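Local coordinates for putative phosphosugar isomerases (Salmonella typhimurium LT2, PDB 3FKJ), which is a putative phosphosugar isomerase of the SIS family, probably binding sugar-phosphate-like ligands, though its substrate is not established, at residues P221-I233 / C313-N325. Residues are numbered along the deposited sequence; the frame is centred on the assembly and turned at random.
Sequences PSFGAAHQESICI and CGLLHNCVLDVYN. With SCN (thiocyanate ion), chain C.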
ATOM      1  N   PRO A 221      -9.495   5.775  -6.639  1.00 32.44           N
ATOM      2  CA  PRO A 221      -8.883   5.349  -7.889  1.00 33.71           C
ATOM      3  C   PRO A 221      -7.576   6.090  -8.204  1.00 33.06           C
ATOM      4  O   PRO A 221      -6.811   5.645  -9.053  1.00 33.34           O
ATOM      5  CB  PRO A 221      -9.950   5.734  -8.934  1.00 34.09           C
ATOM      6  CG  PRO A 221     -10.559   6.933  -8.359  1.00 29.49           C
ATOM      7  CD  PRO A 221     -10.667   6.635  -6.894  1.00 32.77           C
ATOM      8  N   SER A 222      -7.372   7.251  -7.574  1.00 32.04           N
ATOM      9  CA  SER A 222      -6.199   8.085  -7.822  1.00 29.84           C
ATOM     10  C   SER A 222      -4.981   7.824  -6.904  1.00 30.79           C
ATOM     11  O   SER A 222      -3.939   8.468  -7.078  1.00 31.03           O
ATOM     12  CB  SER A 222      -6.577   9.564  -7.681  1.00 28.86           C
ATOM     13  OG  SER A 222      -7.620   9.963  -8.532  1.00 32.17           O
ATOM     14  N   PHE A 223      -5.113   6.937  -5.908  1.00 32.40           N
ATOM     15  CA  PHE A 223      -4.072   6.757  -4.955  1.00 32.14           C
ATOM     16  C   PHE A 223      -2.795   6.163  -5.577  1.00 32.02           C
ATOM     17  O   PHE A 223      -1.685   6.586  -5.262  1.00 29.57           O
ATOM     18  CB  PHE A 223      -4.529   5.975  -3.733  1.00 35.09           C
ATOM     19  CG  PHE A 223      -3.431   5.783  -2.745  1.00 37.61           C
ATOM     20  CD1 PHE A 223      -2.926   6.866  -2.067  1.00 37.72           C
ATOM     21  CD2 PHE A 223      -2.836   4.568  -2.574  1.00 48.78           C
ATOM     22  CE1 PHE A 223      -1.871   6.738  -1.202  1.00 35.88           C
ATOM     23  CE2 PHE A 223      -1.791   4.430  -1.684  1.00 54.44           C
ATOM     24  CZ  PHE A 223      -1.322   5.526  -0.991  1.00 45.75           C
ATOM     25  N   GLY A 224      -2.949   5.252  -6.526  1.00 33.37           N
ATOM     26  CA  GLY A 224      -1.787   4.693  -7.225  1.00 33.10           C
ATOM     27  C   GLY A 224      -0.983   5.772  -7.925  1.00 30.82           C
ATOM     28  O   GLY A 224       0.242   5.802  -7.870  1.00 30.71           O
ATOM     29  N   ALA A 225      -1.685   6.627  -8.619  1.00 30.84           N
ATOM     30  CA  ALA A 225      -1.093   7.780  -9.303  1.00 31.82           C
ATOM     31  C   ALA A 225      -0.295   8.709  -8.376  1.00 30.94           C
ATOM     32  O   ALA A 225       0.742   9.265  -8.747  1.00 31.35           O
ATOM     33  CB  ALA A 225      -2.175   8.564  -9.999  1.00 31.59           C
ATOM     34  N   ALA A 226      -0.778   8.859  -7.162  1.00 30.59           N
ATOM     35  CA  ALA A 226      -0.156   9.712  -6.200  1.00 28.58           C
ATOM     36  C   ALA A 226       1.143   9.072  -5.736  1.00 30.20           C
ATOM     37  O   ALA A 226       2.171   9.733  -5.636  1.00 28.39           O
ATOM     38  CB  ALA A 226      -1.117  10.006  -5.055  1.00 26.23           C
ATOM     39  N   HIS A 227       1.088   7.782  -5.450  1.00 28.92           N
ATOM     40  CA  HIS A 227       2.235   7.081  -5.034  1.00 30.88           C
ATOM     41  C   HIS A 227       3.280   6.993  -6.137  1.00 31.02           C
ATOM     42  O   HIS A 227       4.461   7.198  -5.877  1.00 29.60           O
ATOM     43  CB  HIS A 227       1.855   5.698  -4.505  1.00 30.31           C
ATOM     44  CG  HIS A 227       3.010   4.977  -3.905  1.00 34.03           C
ATOM     45  ND1 HIS A 227       3.629   5.422  -2.763  1.00 28.78           N
ATOM     46  CD2 HIS A 227       3.719   3.898  -4.332  1.00 29.85           C
ATOM     47  CE1 HIS A 227       4.640   4.616  -2.482  1.00 30.80           C
ATOM     48  NE2 HIS A 227       4.714   3.683  -3.414  1.00 28.50           N
ATOM     49  N   GLN A 228       2.835   6.688  -7.364  1.00 29.41           N
ATOM     50  CA  GLN A 228       3.718   6.664  -8.477  1.00 29.38           C
ATOM     51  C   GLN A 228       4.443   8.002  -8.663  1.00 29.28           C
ATOM     52  O   GLN A 228       5.649   8.028  -8.850  1.00 30.52           O
ATOM     53  CB  GLN A 228       2.938   6.306  -9.733  1.00 28.36           C
ATOM     54  CG  GLN A 228       3.764   6.148 -11.017  1.00 30.59           C
ATOM     55  CD  GLN A 228       2.918   5.650 -12.136  1.00 34.49           C
ATOM     56  OE1 GLN A 228       2.066   4.722 -11.968  1.00 32.89           O
ATOM     57  NE2 GLN A 228       3.062   6.293 -13.269  1.00 27.97           N
ATOM     58  N   GLU A 229       3.706   9.108  -8.642  1.00 28.20           N
ATOM     59  CA  GLU A 229       4.338  10.399  -8.763  1.00 28.59           C
ATOM     60  C   GLU A 229       5.411  10.566  -7.720  1.00 29.07           C
ATOM     61  O   GLU A 229       6.494  11.090  -7.982  1.00 26.65           O
ATOM     62  CB  GLU A 229       3.309  11.506  -8.645  1.00 29.22           C
ATOM     63  CG  GLU A 229       3.859  12.916  -8.757  1.00 29.37           C
ATOM     64  CD  GLU A 229       4.218  13.360 -10.207  1.00 34.09           C
ATOM     65  OE1 GLU A 229       4.021  12.643 -11.209  1.00 29.62           O
ATOM     66  OE2 GLU A 229       4.721  14.484 -10.316  1.00 32.58           O
ATOM     67  N   SER A 230       5.092  10.156  -6.501  1.00 31.37           N
ATOM     68  CA  SER A 230       6.024  10.256  -5.388  1.00 30.12           C
ATOM     69  C   SER A 230       7.325   9.496  -5.597  1.00 29.42           C
ATOM     70  O   SER A 230       8.408  10.074  -5.491  1.00 31.06           O
ATOM     71  CB  SER A 230       5.337   9.776  -4.121  1.00 31.21           C
ATOM     72  OG  SER A 230       6.150   9.996  -3.003  1.00 30.38           O
ATOM     73  N   ILE A 231       7.203   8.203  -5.905  1.00 31.61           N
ATOM     74  CA  ILE A 231       8.363   7.302  -5.975  1.00 32.68           C
ATOM     75  C   ILE A 231       9.053   7.327  -7.354  1.00 32.95           C
ATOM     76  O   ILE A 231      10.274   7.301  -7.420  1.00 28.70           O
ATOM     77  CB  ILE A 231       8.032   5.834  -5.474  1.00 32.55           C
ATOM     78  CG1 ILE A 231       6.910   5.165  -6.280  1.00 33.76           C
ATOM     79  CG2 ILE A 231       7.696   5.836  -3.936  1.00 28.45           C
ATOM     80  CD1 ILE A 231       7.206   3.663  -6.594  1.00 33.26           C
ATOM     81  N   CYS A 232       8.283   7.465  -8.437  1.00 33.26           N
ATOM     82  CA  CYS A 232       8.836   7.381  -9.785  1.00 32.62           C
ATOM     83  C   CYS A 232       9.207   8.697 -10.419  1.00 34.45           C
ATOM     84  O   CYS A 232       9.898   8.675 -11.413  1.00 36.92           O
ATOM     85  CB  CYS A 232       7.854   6.667 -10.731  1.00 33.45           C
ATOM     86  SG  CYS A 232       7.587   4.968 -10.245  1.00 37.34           S
ATOM     87  N   ILE A 233       8.708   9.814  -9.901  1.00 32.11           N
ATOM     88  CA  ILE A 233       8.990  11.137 -10.479  1.00 32.27           C
ATOM     89  C   ILE A 233       9.755  12.017  -9.483  1.00 31.83           C
ATOM     90  O   ILE A 233      10.807  12.524  -9.816  1.00 32.87           O
ATOM     91  CB  ILE A 233       7.701  11.905 -10.946  1.00 32.60           C
ATOM     92  CG1 ILE A 233       6.948  11.116 -12.030  1.00 30.15           C
ATOM     93  CG2 ILE A 233       8.026  13.379 -11.414  1.00 28.25           C
ATOM     94  CD1 ILE A 233       7.666  10.973 -13.394  1.00 26.96           C
ATOM     95  N   CYS A 313      -9.919   7.815 -13.141  1.00 33.24           N
ATOM     96  CA  CYS A 313      -9.237   8.943 -12.490  1.00 33.40           C
ATOM     97  C   CYS A 313      -7.727   8.740 -12.385  1.00 31.74           C
ATOM     98  O   CYS A 313      -6.988   9.661 -12.653  1.00 32.36           O
ATOM     99  CB  CYS A 313      -9.816   9.244 -11.112  1.00 33.06           C
ATOM    100  SG  CYS A 313     -11.418  10.071 -11.203  1.00 33.21           S
ATOM    101  N   GLY A 314      -7.279   7.541 -12.027  1.00 30.49           N
ATOM    102  CA  GLY A 314      -5.842   7.297 -11.877  1.00 31.05           C
ATOM    103  C   GLY A 314      -5.135   7.415 -13.216  1.00 32.55           C
ATOM    104  O   GLY A 314      -4.107   8.044 -13.325  1.00 33.88           O
ATOM    105  N   LEU A 315      -5.704   6.774 -14.230  1.00 33.78           N
ATOM    106  CA  LEU A 315      -5.194   6.841 -15.589  1.00 33.08           C
ATOM    107  C   LEU A 315      -5.113   8.271 -16.121  1.00 31.93           C
ATOM    108  O   LEU A 315      -4.120   8.677 -16.705  1.00 26.02           O
ATOM    109  CB  LEU A 315      -6.081   6.023 -16.510  1.00 35.02           C
ATOM    110  CG  LEU A 315      -6.144   4.515 -16.323  1.00 32.09           C
ATOM    111  CD1 LEU A 315      -7.074   3.952 -17.378  1.00 32.14           C
ATOM    112  CD2 LEU A 315      -4.769   3.900 -16.436  1.00 30.78           C
ATOM    113  N   LEU A 316      -6.149   9.052 -15.874  1.00 32.61           N
ATOM    114  CA  LEU A 316      -6.096  10.452 -16.286  1.00 32.01           C
ATOM    115  C   LEU A 316      -4.992  11.242 -15.571  1.00 32.60           C
ATOM    116  O   LEU A 316      -4.282  12.032 -16.225  1.00 33.31           O
ATOM    117  CB  LEU A 316      -7.464  11.109 -16.085  1.00 30.65           C
ATOM    118  CG  LEU A 316      -7.598  12.582 -16.479  1.00 34.86           C
ATOM    119  CD1 LEU A 316      -7.379  12.794 -17.967  1.00 26.20           C
ATOM    120  CD2 LEU A 316      -8.972  13.064 -16.065  1.00 33.98           C
ATOM    121  N   HIS A 317      -4.872  11.079 -14.241  1.00 31.10           N
ATOM    122  CA  HIS A 317      -3.829  11.788 -13.498  1.00 31.15           C
ATOM    123  C   HIS A 317      -2.449  11.417 -14.037  1.00 29.97           C
ATOM    124  O   HIS A 317      -1.656  12.288 -14.242  1.00 30.76           O
ATOM    125  CB  HIS A 317      -3.876  11.495 -11.985  1.00 32.62           C
ATOM    126  CG  HIS A 317      -4.998  12.180 -11.257  1.00 30.30           C
ATOM    127  ND1 HIS A 317      -5.113  13.550 -11.173  1.00 24.55           N
ATOM    128  CD2 HIS A 317      -6.045  11.674 -10.561  1.00 33.06           C
ATOM    129  CE1 HIS A 317      -6.187  13.855 -10.465  1.00 28.85           C
ATOM    130  NE2 HIS A 317      -6.773  12.738 -10.089  1.00 29.98           N
ATOM    131  N   ASN A 318      -2.166  10.127 -14.275  1.00 31.36           N
ATOM    132  CA  ASN A 318      -0.870   9.713 -14.812  1.00 31.59           C
ATOM    133  C   ASN A 318      -0.539  10.556 -16.062  1.00 31.05           C
ATOM    134  O   ASN A 318       0.558  11.076 -16.205  1.00 33.20           O
ATOM    135  CB  ASN A 318      -0.860   8.225 -15.245  1.00 32.24           C
ATOM    136  CG  ASN A 318      -0.827   7.208 -14.093  1.00 32.48           C
ATOM    137  OD1 ASN A 318      -0.570   7.511 -12.923  1.00 32.60           O
ATOM    138  ND2 ASN A 318      -1.035   5.949 -14.467  1.00 30.63           N
ATOM    139  N   CYS A 319      -1.509  10.715 -16.945  1.00 29.65           N
ATOM    140  CA  CYS A 319      -1.313  11.477 -18.172  1.00 31.61           C
ATOM    141  C   CYS A 319      -1.167  12.989 -17.966  1.00 32.01           C
ATOM    142  O   CYS A 319      -0.295  13.615 -18.566  1.00 31.84           O
ATOM    143  CB  CYS A 319      -2.456  11.199 -19.155  1.00 32.42           C
ATOM    144  SG  CYS A 319      -2.588   9.462 -19.653  1.00 34.89           S
ATOM    145  N   VAL A 320      -2.016  13.565 -17.128  1.00 31.77           N
ATOM    146  CA  VAL A 320      -2.015  15.011 -16.903  1.00 31.56           C
ATOM    147  C   VAL A 320      -0.707  15.424 -16.227  1.00 32.38           C
ATOM    148  O   VAL A 320      -0.147  16.474 -16.541  1.00 33.03           O
ATOM    149  CB  VAL A 320      -3.261  15.451 -16.071  1.00 32.76           C
ATOM    150  CG1 VAL A 320      -3.033  16.802 -15.395  1.00 31.28           C
ATOM    151  CG2 VAL A 320      -4.530  15.472 -16.966  1.00 29.45           C
ATOM    152  N   LEU A 321      -0.212  14.567 -15.325  1.00 32.65           N
ATOM    153  CA  LEU A 321       1.041  14.800 -14.606  1.00 31.70           C
ATOM    154  C   LEU A 321       2.257  14.908 -15.514  1.00 31.50           C
ATOM    155  O   LEU A 321       3.199  15.617 -15.172  1.00 32.03           O
ATOM    156  CB  LEU A 321       1.272  13.711 -13.509  1.00 33.41           C
ATOM    157  CG  LEU A 321       0.504  13.873 -12.191  1.00 35.37           C
ATOM    158  CD1 LEU A 321       0.545  12.593 -11.354  1.00 27.58           C
ATOM    159  CD2 LEU A 321       1.026  15.078 -11.400  1.00 34.16           C
ATOM    160  N   ASP A 322       2.247  14.232 -16.665  1.00 32.33           N
ATOM    161  CA  ASP A 322       3.351  14.343 -17.646  1.00 31.59           C
ATOM    162  C   ASP A 322       3.646  15.792 -17.949  1.00 30.93           C
ATOM    163  O   ASP A 322       4.811  16.165 -18.130  1.00 29.82           O
ATOM    164  CB  ASP A 322       3.040  13.615 -18.960  1.00 31.82           C
ATOM    165  CG  ASP A 322       3.290  12.100 -18.891  1.00 31.63           C
ATOM    166  OD1 ASP A 322       4.001  11.635 -17.985  1.00 40.73           O
ATOM    167  OD2 ASP A 322       2.786  11.365 -19.766  1.00 39.55           O
ATOM    168  N   VAL A 323       2.592  16.607 -17.964  1.00 31.30           N
ATOM    169  CA  VAL A 323       2.714  18.028 -18.320  1.00 31.18           C
ATOM    170  C   VAL A 323       3.390  18.772 -17.175  1.00 30.46           C
ATOM    171  O   VAL A 323       4.357  19.482 -17.391  1.00 28.87           O
ATOM    172  CB  VAL A 323       1.327  18.682 -18.703  1.00 33.39           C
ATOM    173  CG1 VAL A 323       1.500  20.171 -19.111  1.00 27.57           C
ATOM    174  CG2 VAL A 323       0.623  17.853 -19.802  1.00 24.99           C
ATOM    175  N   TYR A 324       2.908  18.567 -15.948  1.00 30.15           N
ATOM    176  CA  TYR A 324       3.509  19.216 -14.799  1.00 30.03           C
ATOM    177  C   TYR A 324       4.952  18.762 -14.608  1.00 28.92           C
ATOM    178  O   TYR A 324       5.797  19.577 -14.300  1.00 28.71           O
ATOM    179  CB  TYR A 324       2.714  18.933 -13.535  1.00 32.04           C
ATOM    180  CG  TYR A 324       1.375  19.603 -13.506  1.00 32.07           C
ATOM    181  CD1 TYR A 324       0.273  19.002 -14.091  1.00 30.46           C
ATOM    182  CD2 TYR A 324       1.209  20.836 -12.888  1.00 29.03           C
ATOM    183  CE1 TYR A 324      -0.967  19.614 -14.080  1.00 30.50           C
ATOM    184  CE2 TYR A 324      -0.025  21.445 -12.860  1.00 29.33           C
ATOM    185  CZ  TYR A 324      -1.118  20.831 -13.459  1.00 28.96           C
ATOM    186  OH  TYR A 324      -2.375  21.430 -13.442  1.00 33.53           O
ATOM    187  N   ASN A 325       5.208  17.463 -14.793  1.00 29.05           N
ATOM    188  CA  ASN A 325       6.552  16.887 -14.651  1.00 30.51           C
ATOM    189  C   ASN A 325       7.607  17.445 -15.589  1.00 31.08           C
ATOM    190  O   ASN A 325       8.756  17.647 -15.170  1.00 30.58           O
ATOM    191  CB  ASN A 325       6.540  15.370 -14.777  1.00 31.25           C
ATOM    192  CG  ASN A 325       5.673  14.710 -13.750  1.00 32.11           C
ATOM    193  OD1 ASN A 325       5.294  15.327 -12.765  1.00 33.92           O
ATOM    194  ND2 ASN A 325       5.338  13.448 -13.977  1.00 26.32           N
TER
HETATM  195  S   SCN C 329      -3.399   5.733 -19.305  1.00 31.13           S
HETATM  196  C   SCN C 329      -1.927   5.781 -18.319  1.00 29.82           C
HETATM  197  N   SCN C 329      -0.967   5.792 -17.654  1.00 35.21           N
HETATM  198  O   HOH W   1       0.987   9.114 -11.454  1.00 23.51           O
HETATM  199  O   HOH W   2      -0.706   4.120 -12.055  1.00 18.90           O
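A225 and N318 meet where the two helices are bridged by solvent; the axes of these short segments approach to 8.4 Å and run 29° from parallel. Water 1 donates to both A225 O and N318 OD1, and water 2 donates to Q228 OE1 while accepting from N318 ND2. The N318 amide is therefore gripped at both ends, and ND2 also donates to the thiocyanate nitrogen at 3.2 Å (157° at the hydrogen), an ion probably from the crystallisation liquor. Q228, extended with CG anti to its backbone N, crosses N318 at about a right angle; its OE1 is also bonded to T53.

Apolar and backbone packing brings the N-terminal ends closest. S222 CA lies 4.1 Å from G314 CA, where the glycine leaves room for the P221 carbonyl, and P221 CG rests 3.7 Å from C313 CB. The A225 methyl sits 3.9 Å from H317 CB. Farther along, I233 lies against N325.

Among polar side chains, S222 OG reaches the edge of the H317 ring, 3.1 Å from CD2, but bonds to S269, while H317 NE2 bonds to Q268 O. The L321 methyls lie beside the E229 carboxylate, CD1 3.5 Å from OE1. A bend at chi2 turns that carboxylate to meet the N325 amide from the opposite direction, OE2 3.6 Å from N325 CG and the planes 24° apart.

A225, H317 and L321 also pack on L267 of strand 263-268, so both helices share one face of the parallel sheet in the second alpha/beta half, consistent with a second SIS-type domain. Close backbone approach at G314 thus seats the N-terminal ends, whereas farther on polar groups are joined by water or meet directly: a graded interface, with S222 and H317 hydrogen-bonded elsewhere in the fold.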